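Side-chain contacts in transcriptional regulator, ROK family (Vibrio cholerae O1 biovar eltor, PDB 1Z05), which probably binds DNA and regulates transcription in carbohydrate metabolism, as a zinc-containing ROK-family homologue of E. coli Mlc: residues I155-F158 against F159-Y162; E141-Q144 against D145-L148; A222-E225 against K226-H230; L188-P191 against H192-V195. All coordinates share one frame; numbering follows the deposited sequence.

Interaction 1. Residues I155-F158 against F159-Y162; sequences IEEF and FQTY
One face of the Phe158 ring is overlain by Tyr162 CD2, which sits over the ring centre and comes within 3.7 Å of Phe158 CE1. The ring planes are inclined by 45°, an oblique aromatic contact. With CG anti to the backbone N (chi1 -169°), Phe158 is carried alongside the turn that ends in Tyr162, where the chain leaves helical geometry. The Phe158 carbonyl oxygen in turn lies at the edge of the tyrosine ring while accepting the Tyr162 N-H.

One turn back, Ile155 and Phe159 run side by side, and Ile155 CG2 meets Phe159 CE2 at 3.9 Å. The polar side of the helix behaves differently. Glu157 O is gripped twice, by Thr161 N at 2.7 Å and by Thr161 OG1 at 2.9 Å, the hydroxyl coming from above the carbonyl plane. A water donates to both Glu157 OE1 and Gln160 OE1, joining two acceptors that could not bond each other.

Phe158 and Phe159 both touch Leu111, Phe158 reaches Ile122 and Leu124, and Tyr162 rests on Ile133. This division into a polar outer side and an aromatic inner side is characteristic of an amphipathic helix laid on a beta-sheet, here the last turn of helix 144-161 against the first mixed sheet of the ROK (ASKHA-type) fold.

Interaction 2. Residues E141-Q144 against D145-L148; sequences EIDQ and DDVL
Asp143 O receives the Val147 N-H at 2.9 Å, in the carbonyl plane, and a weak, strongly bent bond from Asp146 N, which together start the first turn of helix 144-161. Asp143 occupies the N-cap position, but its side chain makes no capping bond; its OD1 turns instead to Asn194 ND2. Val147 CG2, anti to its own carbonyl carbon, is thereby set beside the Asp143 and Ile142 carbonyl oxygens, the former 3.3 Å away.

Glu141 sets its CG beside Asp146, 3.9 Å from Asp146 CB; the chain then bends at chi2 and carries the carboxylate away to a salt bridge with Arg150. Between loop and helix lies a water that accepts from Asp143 N at 2.8 Å and donates weakly to Asp146 OD2. A second water donates to Asp145 OD1 at 2.7 Å and accepts weakly from Gln144 NE2, while Gln144 OE1 is taken by Lys196 N.

Asp143 OD2 and Asp146 OD2 stand 4.5 Å apart, a like-charge approach on an exposed surface. Solvent and the hydrogen bond from Asn194 probably temper it, and the positive end of the helix dipole would be expected to favour acidic groups gathered at this N-terminus.

Interaction 3. Residues A222-E225 against K226-H230; sequences ALAE and KLFGH
The Phe228 ring stands beside Ala224, with CD2 4.5 Å from Ala224 CB, and carries its neighbour Leu227 CB over one face, offset toward the rim. The Phe228 side chain also touches Phe401 and, on helix 407-418, Met407 and Lys414. The His230 ring lies oblique to Glu225 and is held through ND1 by Glu398 O. A third flat group, the Glu225 carboxylate, receives N-H donors at both oxygens: OE1 is met almost along its C-O bond by His230 N at 3.0 Å and also accepts from Arg400 N, while OE2 takes Phe401 N and Trp221 NE1.

Glu225 reaches this position by bending at chi2 (-64°), which folds the chain back over the end of helix 217-228. Gly229, lacking a side chain, brings its CA to 3.6 Å from Glu225 OE1, and its N-H gives a weak bond to Glu225 O. On another flank Leu223 CG packs on Leu227 CD1 at 3.8 Å.

Four N-H groups thus converge on a buried carboxylate, with no salt bridge among them. Such a set of donors would be expected to stabilise the ionised form, and it ties the helix end, the turn after it and the 400-401 segment to a single side chain.

Interaction 4. Residues L188-P191 against H192-V195; sequences LQMP and HYNV. With SO4 (sulfate ion), chain F.
Met190 makes the close apolar part of this turn, its SD lying 3.7 Å from Tyr193 CD2 in a Met-aromatic contact. The sulfur approaches the ring obliquely, 66° off the normal. The chi1 of Met190 (68°) puts CG in the crowded position between backbone N and carbonyl carbon; from there the thioether extends past Val195, whose CB is 4.1 Å from Met190 CG. The phenol of Tyr193 is fixed at its far end by a hydrogen bond from OH to Gly116 O, and His192 CD2 lies over the centre of one of its faces.

The reversal itself is a classic gamma turn centred on His192, which has positive phi: Tyr193 N bonds to Pro191 O at 2.8 Å. Beyond it, the two limbs run nearly antiparallel, yet water rather than direct backbone bonding spans them. One water accepts from Met190 N and Val195 N and probably donates to Tyr193 O, 2.8 Å away.

The outer side is looser and more polar. His192 is exposed, and its backbone N-H points to a sulfate, reaching O2 at 3.1 Å; the ion probably comes from the crystallisation liquor. Gln189 likewise directs its amide away from the other limb, leaving CB to meet Val195 O at 3.8 Å.

Within the fold, Met190 and Tyr193 both press on Leu115 of strand 108-116, while Leu188 and Gln189 pair with Leu179 in the small antiparallel sheet. The segment therefore leads from strand 186-189 past the end of the central strand, 108-116, of the first five-stranded sheet toward helix 200-208.

How the interactions relate
Along the chain the order is interaction 2, interaction 1, interaction 4, interaction 3. Interactions 2 and 1 mark the start and end of helix 144-161, their centres about 20 Å apart, and that helix lies on the first mixed sheet. Interaction 4 touches interaction 2, with centres about 10 Å apart: Ile142 O probably accepts from Asn194 N at 2.8 Å, and Val147 packs on Tyr193. The loop after strand 186-189 is thus joined to the helix start. Interaction 3 stands apart, 26 to 31 Å from the others between centres, closing helix 217-228 where the chain passes from the first five-stranded sheet to the second. Three contacts thus belong to the first sheet and the helix and loop beside it, while the fourth lies on the connection between the sheets.

Interaction 1. Residues I155-F158 against F159-Y162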
loop_
_atom_site.group_PDB
_atom_site.type_symbol
_atom_site.label_atom_id
_atom_site.label_comp_id
_atom_site.label_asym_id
_atom_site.label_seq_id
_atom_site.Cartn_x
_atom_site.Cartn_y
_atom_site.Cartn_z
ATOM N N ILE A 155 11.220 -20.236 -25.706
ATOM C CA ILE A 155 10.779 -18.989 -26.350
ATOM C C ILE A 155 11.203 -18.978 -27.825
ATOM O O ILE A 155 10.382 -18.722 -28.712
ATOM C CB ILE A 155 11.308 -17.723 -25.611
ATOM C CG1 ILE A 155 10.646 -17.577 -24.239
ATOM C CG2 ILE A 155 11.051 -16.453 -26.433
ATOM C CD1 ILE A 155 11.325 -16.519 -23.334
ATOM N N GLU A 156 12.479 -19.275 -28.075
ATOM C CA GLU A 156 13.017 -19.409 -29.432
ATOM C C GLU A 156 12.185 -20.362 -30.304
ATOM O O GLU A 156 11.791 -20.003 -31.415
ATOM C CB GLU A 156 14.479 -19.873 -29.373
ATOM C CG GLU A 156 15.112 -20.255 -30.710
ATOM C CD GLU A 156 16.410 -21.044 -30.532
ATOM O OE1 GLU A 156 16.692 -21.952 -31.347
ATOM O OE2 GLU A 156 17.146 -20.766 -29.558
ATOM N N GLU A 157 11.931 -21.562 -29.785
ATOM C CA GLU A 157 11.124 -22.579 -30.463
ATOM C C GLU A 157 9.717 -22.059 -30.783
ATOM O O GLU A 157 9.215 -22.275 -31.884
ATOM C CB GLU A 157 11.047 -23.849 -29.593
ATOM C CG GLU A 157 10.195 -24.988 -30.157
ATOM C CD GLU A 157 10.922 -25.843 -31.182
ATOM O OE1 GLU A 157 11.392 -25.300 -32.204
ATOM O OE2 GLU A 157 11.009 -27.075 -30.979
ATOM N N PHE A 158 9.104 -21.366 -29.823
ATOM C CA PHE A 158 7.762 -20.787 -29.983
ATOM C C PHE A 158 7.686 -19.796 -31.149
ATOM O O PHE A 158 6.767 -19.869 -31.969
ATOM C CB PHE A 158 7.295 -20.116 -28.681
ATOM C CG PHE A 158 5.827 -19.720 -28.683
ATOM C CD1 PHE A 158 4.861 -20.571 -28.138
ATOM C CD2 PHE A 158 5.416 -18.504 -29.220
ATOM C CE1 PHE A 158 3.501 -20.214 -28.140
ATOM C CE2 PHE A 158 4.068 -18.144 -29.237
ATOM C CZ PHE A 158 3.111 -18.998 -28.684
ATOM N N PHE A 159 8.646 -18.871 -31.215
ATOM C CA PHE A 159 8.724 -17.920 -32.335
ATOM C C PHE A 159 8.888 -18.606 -33.692
ATOM O O PHE A 159 8.332 -18.157 -34.686
ATOM C CB PHE A 159 9.836 -16.891 -32.112
ATOM C CG PHE A 159 9.387 -15.681 -31.337
ATOM C CD1 PHE A 159 8.937 -14.539 -32.006
ATOM C CD2 PHE A 159 9.403 -15.683 -29.946
ATOM C CE1 PHE A 159 8.528 -13.419 -31.300
ATOM C CE2 PHE A 159 8.994 -14.571 -29.225
ATOM C CZ PHE A 159 8.543 -13.435 -29.897
ATOM N N GLN A 160 9.648 -19.696 -33.725
ATOM C CA GLN A 160 9.839 -20.452 -34.949
ATOM C C GLN A 160 8.586 -21.244 -35.303
ATOM O O GLN A 160 8.140 -21.216 -36.448
ATOM C CB GLN A 160 11.044 -21.400 -34.827
ATOM C CG GLN A 160 12.393 -20.700 -34.930
ATOM C CD GLN A 160 13.539 -21.559 -34.429
ATOM O OE1 GLN A 160 13.473 -22.785 -34.467
ATOM N NE2 GLN A 160 14.599 -20.913 -33.963
ATOM N N THR A 161 8.017 -21.945 -34.324
ATOM C CA THR A 161 6.870 -22.814 -34.588
ATOM C C THR A 161 5.646 -22.021 -35.041
ATOM O O THR A 161 4.946 -22.435 -35.963
ATOM C CB THR A 161 6.494 -23.663 -33.361
ATOM O OG1 THR A 161 7.613 -24.472 -32.990
ATOM C CG2 THR A 161 5.297 -24.583 -33.684
ATOM N N TYR A 162 5.397 -20.886 -34.389
ATOM C CA TYR A 162 4.189 -20.109 -34.655
ATOM C C TYR A 162 4.431 -18.852 -35.480
ATOM O O TYR A 162 3.633 -17.922 -35.436
ATOM C CB TYR A 162 3.472 -19.797 -33.335
ATOM C CG TYR A 162 3.080 -21.062 -32.615
ATOM C CD1 TYR A 162 1.986 -21.821 -33.051
ATOM C CD2 TYR A 162 3.829 -21.533 -31.533
ATOM C CE1 TYR A 162 1.634 -23.001 -32.406
ATOM C CE2 TYR A 162 3.488 -22.708 -30.883
ATOM C CZ TYR A 162 2.392 -23.440 -31.324
ATOM O OH TYR A 162 2.054 -24.609 -30.685
HETATM O O HOH W 1 11.997 -25.020 -35.073
#

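Interaction 2. Residues E141-Q144 against D145-L148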
loop_
_atom_site.group_PDB
_atom_site.type_symbol
_atom_site.label_atom_id
_atom_site.label_comp_id
_atom_site.label_asym_id
_atom_site.label_seq_id
_atom_site.Cartn_x
_atom_site.Cartn_y
_atom_site.Cartn_z
ATOM N N GLU A 141 13.690 -29.577 -15.317
ATOM C CA GLU A 141 14.846 -28.872 -14.766
ATOM C C GLU A 141 14.503 -28.302 -13.396
ATOM O O GLU A 141 13.349 -27.944 -13.140
ATOM C CB GLU A 141 15.292 -27.750 -15.706
ATOM C CG GLU A 141 15.893 -28.244 -17.035
ATOM C CD GLU A 141 14.852 -28.496 -18.130
ATOM O OE1 GLU A 141 13.636 -28.510 -17.842
ATOM O OE2 GLU A 141 15.257 -28.683 -19.295
ATOM N N ILE A 142 15.509 -28.223 -12.530
ATOM C CA ILE A 142 15.335 -27.765 -11.150
ATOM C C ILE A 142 16.221 -26.559 -10.843
ATOM O O ILE A 142 15.763 -25.562 -10.274
ATOM C CB ILE A 142 15.642 -28.911 -10.138
ATOM C CG1 ILE A 142 14.591 -30.033 -10.235
ATOM C CG2 ILE A 142 15.780 -28.371 -8.712
ATOM C CD1 ILE A 142 13.142 -29.598 -9.948
ATOM N N ASP A 143 17.489 -26.663 -11.227
ATOM C CA ASP A 143 18.485 -25.651 -10.909
ATOM C C ASP A 143 18.421 -24.463 -11.852
ATOM O O ASP A 143 18.201 -24.625 -13.049
ATOM C CB ASP A 143 19.885 -26.266 -10.898
ATOM C CG ASP A 143 20.101 -27.195 -9.707
ATOM O OD1 ASP A 143 19.650 -26.856 -8.588
ATOM O OD2 ASP A 143 20.726 -28.262 -9.887
ATOM N N GLN A 144 18.634 -23.284 -11.270
ATOM C CA GLN A 144 18.512 -21.971 -11.915
ATOM C C GLN A 144 19.042 -21.886 -13.348
ATOM O O GLN A 144 18.301 -21.515 -14.262
ATOM C CB GLN A 144 19.212 -20.924 -11.037
ATOM C CG GLN A 144 18.976 -19.471 -11.420
ATOM C CD GLN A 144 19.749 -18.527 -10.515
ATOM O OE1 GLN A 144 19.520 -18.489 -9.310
ATOM N NE2 GLN A 144 20.669 -17.760 -11.094
ATOM N N ASP A 145 20.321 -22.213 -13.537
ATOM C CA ASP A 145 20.950 -22.124 -14.856
ATOM C C ASP A 145 20.239 -22.992 -15.893
ATOM O O ASP A 145 20.067 -22.572 -17.037
ATOM C CB ASP A 145 22.438 -22.496 -14.788
ATOM C CG ASP A 145 23.275 -21.460 -14.046
ATOM O OD1 ASP A 145 22.796 -20.325 -13.827
ATOM O OD2 ASP A 145 24.428 -21.783 -13.684
ATOM N N ASP A 146 19.830 -24.190 -15.477
ATOM C CA ASP A 146 19.173 -25.161 -16.356
ATOM C C ASP A 146 17.746 -24.733 -16.672
ATOM O O ASP A 146 17.282 -24.899 -17.803
ATOM C CB ASP A 146 19.170 -26.559 -15.722
ATOM C CG ASP A 146 20.570 -27.073 -15.421
ATOM O OD1 ASP A 146 21.438 -27.040 -16.319
ATOM O OD2 ASP A 146 20.803 -27.524 -14.284
ATOM N N VAL A 147 17.058 -24.197 -15.664
ATOM C CA VAL A 147 15.715 -23.653 -15.840
ATOM C C VAL A 147 15.729 -22.515 -16.859
ATOM O O VAL A 147 14.905 -22.489 -17.774
ATOM C CB VAL A 147 15.110 -23.152 -14.498
ATOM C CG1 VAL A 147 13.777 -22.450 -14.726
ATOM C CG2 VAL A 147 14.934 -24.310 -13.525
ATOM N N LEU A 148 16.672 -21.585 -16.692
ATOM C CA LEU A 148 16.773 -20.423 -17.573
ATOM C C LEU A 148 17.129 -20.831 -19.008
ATOM O O LEU A 148 16.518 -20.342 -19.960
ATOM C CB LEU A 148 17.778 -19.400 -17.032
ATOM C CG LEU A 148 18.061 -18.187 -17.928
ATOM C CD1 LEU A 148 16.850 -17.235 -17.976
ATOM C CD2 LEU A 148 19.311 -17.463 -17.466
HETATM O O HOH W 2 18.213 -28.927 -12.698
HETATM O O HOH W 3 21.127 -18.283 -14.382
#

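Interaction 3. Residues A222-E225 against K226-H230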
loop_
_atom_site.group_PDB
_atom_site.type_symbol
_atom_site.label_atom_id
_atom_site.label_comp_id
_atom_site.label_asym_id
_atom_site.label_seq_id
_atom_site.Cartn_x
_atom_site.Cartn_y
_atom_site.Cartn_z
ATOM N N ALA A 222 -4.491 -10.575 -8.968
ATOM C CA ALA A 222 -5.353 -9.528 -8.395
ATOM C C ALA A 222 -5.545 -8.372 -9.388
ATOM O O ALA A 222 -6.642 -7.838 -9.511
ATOM C CB ALA A 222 -4.793 -9.022 -7.079
ATOM N N LEU A 223 -4.474 -8.002 -10.092
ATOM C CA LEU A 223 -4.552 -6.996 -11.167
ATOM C C LEU A 223 -5.435 -7.410 -12.339
ATOM O O LEU A 223 -6.187 -6.582 -12.858
ATOM C CB LEU A 223 -3.148 -6.616 -11.664
ATOM C CG LEU A 223 -3.021 -5.459 -12.672
ATOM C CD1 LEU A 223 -3.520 -4.137 -12.088
ATOM C CD2 LEU A 223 -1.593 -5.307 -13.178
ATOM N N ALA A 224 -5.343 -8.674 -12.769
ATOM C CA ALA A 224 -6.235 -9.200 -13.797
ATOM C C ALA A 224 -7.700 -9.155 -13.378
ATOM O O ALA A 224 -8.574 -8.909 -14.197
ATOM C CB ALA A 224 -5.848 -10.631 -14.197
ATOM N N GLU A 225 -7.971 -9.406 -12.105
ATOM C CA GLU A 225 -9.340 -9.305 -11.617
ATOM C C GLU A 225 -9.840 -7.852 -11.672
ATOM O O GLU A 225 -10.986 -7.599 -12.016
ATOM C CB GLU A 225 -9.475 -9.920 -10.219
ATOM C CG GLU A 225 -9.240 -11.451 -10.151
ATOM C CD GLU A 225 -10.257 -12.300 -10.939
ATOM O OE1 GLU A 225 -11.443 -11.905 -11.095
ATOM O OE2 GLU A 225 -9.858 -13.393 -11.396
ATOM N N LYS A 226 -8.970 -6.907 -11.340
ATOM C CA LYS A 226 -9.279 -5.474 -11.433
ATOM C C LYS A 226 -9.436 -4.952 -12.883
ATOM O O LYS A 226 -10.304 -4.116 -13.161
ATOM C CB LYS A 226 -8.205 -4.674 -10.672
ATOM C CG LYS A 226 -8.258 -3.141 -10.822
ATOM C CD LYS A 226 -9.584 -2.550 -10.346
ATOM C CE LYS A 226 -9.695 -1.063 -10.688
ATOM N NZ LYS A 226 -11.113 -0.625 -10.629
ATOM N N LEU A 227 -8.605 -5.444 -13.799
ATOM C CA LEU A 227 -8.659 -4.995 -15.198
ATOM C C LEU A 227 -9.616 -5.774 -16.106
ATOM O O LEU A 227 -10.182 -5.201 -17.050
ATOM C CB LEU A 227 -7.251 -4.978 -15.814
ATOM C CG LEU A 227 -6.218 -4.095 -15.111
ATOM C CD1 LEU A 227 -4.847 -4.177 -15.806
ATOM C CD2 LEU A 227 -6.695 -2.632 -15.017
ATOM N N PHE A 228 -9.794 -7.067 -15.833
ATOM C CA PHE A 228 -10.490 -7.968 -16.754
ATOM C C PHE A 228 -11.544 -8.815 -16.054
ATOM O O PHE A 228 -12.345 -9.479 -16.715
ATOM C CB PHE A 228 -9.499 -8.956 -17.401
ATOM C CG PHE A 228 -8.444 -8.327 -18.255
ATOM C CD1 PHE A 228 -8.765 -7.747 -19.476
ATOM C CD2 PHE A 228 -7.112 -8.380 -17.867
ATOM C CE1 PHE A 228 -7.773 -7.180 -20.282
ATOM C CE2 PHE A 228 -6.124 -7.821 -18.656
ATOM C CZ PHE A 228 -6.458 -7.217 -19.871
ATOM N N GLY A 229 -11.527 -8.825 -14.725
ATOM C CA GLY A 229 -12.266 -9.836 -13.980
ATOM C C GLY A 229 -13.354 -9.306 -13.078
ATOM O O GLY A 229 -14.136 -8.434 -13.469
ATOM N N HIS A 230 -13.408 -9.829 -11.860
ATOM C CA HIS A 230 -14.572 -9.580 -11.006
ATOM C C HIS A 230 -14.382 -8.507 -9.944
ATOM O O HIS A 230 -15.153 -8.432 -8.990
ATOM C CB HIS A 230 -15.098 -10.888 -10.414
ATOM C CG HIS A 230 -15.876 -11.712 -11.390
ATOM N ND1 HIS A 230 -16.214 -13.026 -11.153
ATOM C CD2 HIS A 230 -16.376 -11.409 -12.611
ATOM C CE1 HIS A 230 -16.905 -13.492 -12.177
ATOM N NE2 HIS A 230 -17.009 -12.534 -13.079
#

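Interaction 4. Residues L188-P191 against H192-V195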
loop_
_atom_site.group_PDB
_atom_site.type_symbol
_atom_site.label_atom_id
_atom_site.label_comp_id
_atom_site.label_asym_id
_atom_site.label_seq_id
_atom_site.Cartn_x
_atom_site.Cartn_y
_atom_site.Cartn_z
ATOM N N LEU A 188 13.846 -13.736 -6.605
ATOM C CA LEU A 188 14.761 -13.931 -5.478
ATOM C C LEU A 188 14.826 -15.395 -5.046
ATOM O O LEU A 188 15.893 -15.914 -4.733
ATOM C CB LEU A 188 14.386 -13.033 -4.291
ATOM C CG LEU A 188 14.530 -11.516 -4.465
ATOM C CD1 LEU A 188 13.252 -10.901 -5.021
ATOM C CD2 LEU A 188 14.879 -10.878 -3.128
ATOM N N GLN A 189 13.672 -16.047 -5.032
ATOM C CA GLN A 189 13.572 -17.465 -4.708
ATOM C C GLN A 189 12.149 -17.871 -5.034
ATOM O O GLN A 189 11.274 -17.006 -5.153
ATOM C CB GLN A 189 13.926 -17.743 -3.234
ATOM C CG GLN A 189 12.786 -17.651 -2.232
ATOM C CD GLN A 189 13.254 -17.802 -0.792
ATOM O OE1 GLN A 189 14.223 -18.511 -0.501
ATOM N NE2 GLN A 189 12.560 -17.139 0.119
ATOM N N MET A 190 11.918 -19.169 -5.212
ATOM C CA MET A 190 10.587 -19.640 -5.575
ATOM C C MET A 190 10.356 -21.099 -5.185
ATOM O O MET A 190 11.318 -21.821 -4.895
ATOM C CB MET A 190 10.335 -19.409 -7.074
ATOM C CG MET A 190 11.168 -20.259 -8.013
ATOM S SD MET A 190 10.758 -19.930 -9.729
ATOM C CE MET A 190 8.976 -20.214 -9.727
ATOM N N PRO A 191 9.080 -21.539 -5.164
ATOM C CA PRO A 191 8.813 -22.954 -4.879
ATOM C C PRO A 191 9.281 -23.835 -6.034
ATOM O O PRO A 191 9.433 -23.346 -7.156
ATOM C CB PRO A 191 7.283 -23.021 -4.763
ATOM C CG PRO A 191 6.806 -21.606 -4.730
ATOM C CD PRO A 191 7.839 -20.777 -5.393
ATOM N N HIS A 192 9.522 -25.114 -5.741
ATOM C CA HIS A 192 9.827 -26.143 -6.749
ATOM C C HIS A 192 11.245 -26.051 -7.315
ATOM O O HIS A 192 12.010 -27.010 -7.234
ATOM C CB HIS A 192 8.790 -26.139 -7.886
ATOM C CG HIS A 192 8.969 -27.253 -8.871
ATOM N ND1 HIS A 192 8.486 -28.524 -8.651
ATOM C CD2 HIS A 192 9.585 -27.289 -10.076
ATOM C CE1 HIS A 192 8.791 -29.294 -9.680
ATOM N NE2 HIS A 192 9.459 -28.568 -10.559
ATOM N N TYR A 193 11.583 -24.899 -7.891
ATOM C CA TYR A 193 12.893 -24.702 -8.505
ATOM C C TYR A 193 13.914 -24.213 -7.482
ATOM O O TYR A 193 13.563 -23.569 -6.488
ATOM C CB TYR A 193 12.807 -23.730 -9.689
ATOM C CG TYR A 193 11.782 -24.114 -10.732
ATOM C CD1 TYR A 193 12.070 -25.086 -11.693
ATOM C CD2 TYR A 193 10.521 -23.514 -10.755
ATOM C CE1 TYR A 193 11.137 -25.450 -12.652
ATOM C CE2 TYR A 193 9.569 -23.869 -11.719
ATOM C CZ TYR A 193 9.891 -24.844 -12.663
ATOM O OH TYR A 193 8.979 -25.215 -13.626
ATOM N N ASN A 194 15.176 -24.549 -7.722
ATOM C CA ASN A 194 16.269 -24.076 -6.892
ATOM C C ASN A 194 16.801 -22.768 -7.469
ATOM O O ASN A 194 17.695 -22.762 -8.324
ATOM C CB ASN A 194 17.367 -25.137 -6.802
ATOM C CG ASN A 194 18.543 -24.696 -5.948
ATOM O OD1 ASN A 194 18.406 -23.844 -5.062
ATOM N ND2 ASN A 194 19.711 -25.280 -6.210
ATOM N N VAL A 195 16.234 -21.662 -6.987
ATOM C CA VAL A 195 16.510 -20.333 -7.525
ATOM C C VAL A 195 17.046 -19.379 -6.461
ATOM O O VAL A 195 16.592 -19.387 -5.317
ATOM C CB VAL A 195 15.241 -19.747 -8.211
ATOM C CG1 VAL A 195 15.331 -18.231 -8.388
ATOM C CG2 VAL A 195 15.025 -20.429 -9.547
HETATM S S SO4 F . 9.320 -26.686 -2.624
HETATM O O1 SO4 F . 10.232 -27.561 -3.356
HETATM O O2 SO4 F . 9.842 -25.323 -2.634
HETATM O O3 SO4 F . 8.000 -26.716 -3.248
HETATM O O4 SO4 F . 9.208 -27.150 -1.242
HETATM O O HOH W 4 14.115 -21.148 -5.095
#